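Local coordinates for protein 4-hydroxybenzoyl-CoA thioesterase (Pseudomonas sp. CBS3, PDB 1LO7) that hydrolyses the thioester of 4-hydroxybenzoyl-CoA to 4-hydroxybenzoate and free coenzyme A, the last of three steps that turn 4-chlorobenzoate into 4-hydroxybenzoate, at residues Gly43-Trp47 with Arg48-Val52. Residues are numbered along the deposited sequence; the frame is centred on the assembly and turned at random.
Sequences GLPPW and RQTVV
Thr50 lies beside the indole of Trp47, both side chains pointing the same way, and its OG1 meets the ring edge in plane, 3.5 Å from CE3. The two share the first turn of helix 47-54 in this hot dog fold thioesterase, with Pro46 as N-cap. Lacking an amide hydrogen, proline loses nothing at a helix start, where there is no preceding turn whose carbonyl could accept it. Pro46 O accepts two hydrogen bonds: Thr50 N, at 3.0 Å, arrives in the carbonyl plane, whereas Gln49 N comes from above that plane in a more bent bond. Threonine suits its place by doing two jobs: with chi1 at 63° its buried hydroxyl hydrogen-bonds to Ile56 O, while its small methyl packs on Pro45. Trp47 binds substrate, and its broad indole touches both the bound 4-hydroxyphenacyl-CoA and, edge-to-face, Phe13 of a second subunit. Arg48 is long enough to bridge to that subunit, NH2 hydrogen-bonding to its Ser73 OG and the backbone O of its Tyr74. Pro45, a rigid ring suited to an extended lead-in, is crossed at about a right angle by Gln49, whose extended chain brings the flat amide to the ring, NE2 lying 3.5 Å from Pro45 CB.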
loop_
_atom_site.group_PDB
_atom_site.type_symbol
_atom_site.label_atom_id
_atom_site.label_comp_id
_atom_site.label_asym_id
_atom_site.label_seq_id
_atom_site.Cartn_x
_atom_site.Cartn_y
_atom_site.Cartn_z
ATOM N N GLY A 43 21.856 -16.155 -4.247
ATOM C CA GLY A 43 21.794 -17.595 -3.934
ATOM C C GLY A 43 21.223 -17.997 -2.583
ATOM O O GLY A 43 21.199 -19.179 -2.270
ATOM N N LEU A 44 20.753 -17.061 -1.766
ATOM C CA LEU A 44 20.197 -17.503 -0.511
ATOM C C LEU A 44 18.819 -18.069 -0.809
ATOM O O LEU A 44 18.120 -17.699 -1.779
ATOM C CB LEU A 44 19.983 -16.303 0.444
ATOM C CG LEU A 44 21.241 -15.789 1.155
ATOM C CD1 LEU A 44 22.166 -15.005 0.224
ATOM C CD2 LEU A 44 20.837 -14.901 2.330
ATOM N N PRO A 45 18.377 -18.952 0.039
ATOM C CA PRO A 45 17.053 -19.503 -0.166
ATOM C C PRO A 45 15.995 -18.482 0.283
ATOM O O PRO A 45 16.307 -17.538 0.993
ATOM C CB PRO A 45 17.017 -20.716 0.796
ATOM C CG PRO A 45 18.417 -20.935 1.347
ATOM C CD PRO A 45 19.097 -19.588 1.171
ATOM N N PRO A 46 14.748 -18.678 -0.082
ATOM C CA PRO A 46 13.691 -17.785 0.359
ATOM C C PRO A 46 13.515 -17.898 1.861
ATOM O O PRO A 46 13.773 -18.971 2.444
ATOM C CB PRO A 46 12.399 -18.278 -0.326
ATOM C CG PRO A 46 12.807 -19.461 -1.196
ATOM C CD PRO A 46 14.308 -19.646 -1.110
ATOM N N TRP A 47 13.062 -16.812 2.484
ATOM C CA TRP A 47 12.901 -16.864 3.927
ATOM C C TRP A 47 11.994 -18.032 4.390
ATOM O O TRP A 47 12.182 -18.602 5.462
ATOM C CB TRP A 47 12.390 -15.543 4.494
ATOM C CG TRP A 47 13.153 -14.338 4.010
ATOM C CD1 TRP A 47 12.585 -13.176 3.595
ATOM C CD2 TRP A 47 14.578 -14.183 3.881
ATOM N NE1 TRP A 47 13.542 -12.284 3.220
ATOM C CE2 TRP A 47 14.787 -12.846 3.404
ATOM C CE3 TRP A 47 15.693 -15.016 4.157
ATOM C CZ2 TRP A 47 16.058 -12.330 3.176
ATOM C CZ3 TRP A 47 16.960 -14.478 3.935
ATOM C CH2 TRP A 47 17.123 -13.152 3.453
ATOM N N ARG A 48 10.975 -18.399 3.589
ATOM C CA ARG A 48 10.061 -19.491 3.935
ATOM C C ARG A 48 10.850 -20.754 4.234
ATOM O O ARG A 48 10.482 -21.570 5.068
ATOM C CB ARG A 48 9.189 -19.686 2.684
ATOM C CG ARG A 48 7.908 -20.443 2.822
ATOM C CD ARG A 48 7.296 -20.595 1.432
ATOM N NE ARG A 48 6.732 -19.333 0.933
ATOM C CZ ARG A 48 7.265 -18.677 -0.087
ATOM N NH1 ARG A 48 8.352 -19.122 -0.726
ATOM N NH2 ARG A 48 6.664 -17.552 -0.483
ATOM N N GLN A 49 11.945 -20.922 3.521
ATOM C CA GLN A 49 12.771 -22.085 3.714
ATOM C C GLN A 49 13.800 -21.856 4.843
ATOM O O GLN A 49 14.045 -22.712 5.697
ATOM C CB GLN A 49 13.421 -22.429 2.342
ATOM C CG GLN A 49 14.465 -23.550 2.343
ATOM C CD GLN A 49 15.020 -23.761 0.943
ATOM O OE1 GLN A 49 14.313 -23.531 -0.056
ATOM N NE2 GLN A 49 16.297 -24.150 0.879
ATOM N N THR A 50 14.437 -20.672 4.864
ATOM C CA THR A 50 15.428 -20.450 5.904
ATOM C C THR A 50 14.810 -20.518 7.290
ATOM O O THR A 50 15.484 -20.916 8.239
ATOM C CB THR A 50 16.187 -19.110 5.764
ATOM O OG1 THR A 50 15.289 -17.999 5.880
ATOM C CG2 THR A 50 16.937 -19.029 4.440
ATOM N N VAL A 51 13.558 -20.098 7.427
ATOM C CA VAL A 51 12.964 -20.141 8.770
ATOM C C VAL A 51 12.854 -21.565 9.281
ATOM O O VAL A 51 13.114 -21.844 10.454
ATOM C CB VAL A 51 11.630 -19.395 8.835
ATOM C CG1 VAL A 51 10.544 -20.115 8.049
ATOM C CG2 VAL A 51 11.208 -19.116 10.285
ATOM N N VAL A 52 12.514 -22.482 8.375
ATOM C CA VAL A 52 12.388 -23.909 8.742
ATOM C C VAL A 52 13.750 -24.497 9.043
ATOM O O VAL A 52 13.943 -25.209 10.032
ATOM C CB VAL A 52 11.673 -24.710 7.620
ATOM C CG1 VAL A 52 11.755 -26.216 7.881
ATOM C CG2 VAL A 52 10.208 -24.268 7.587
#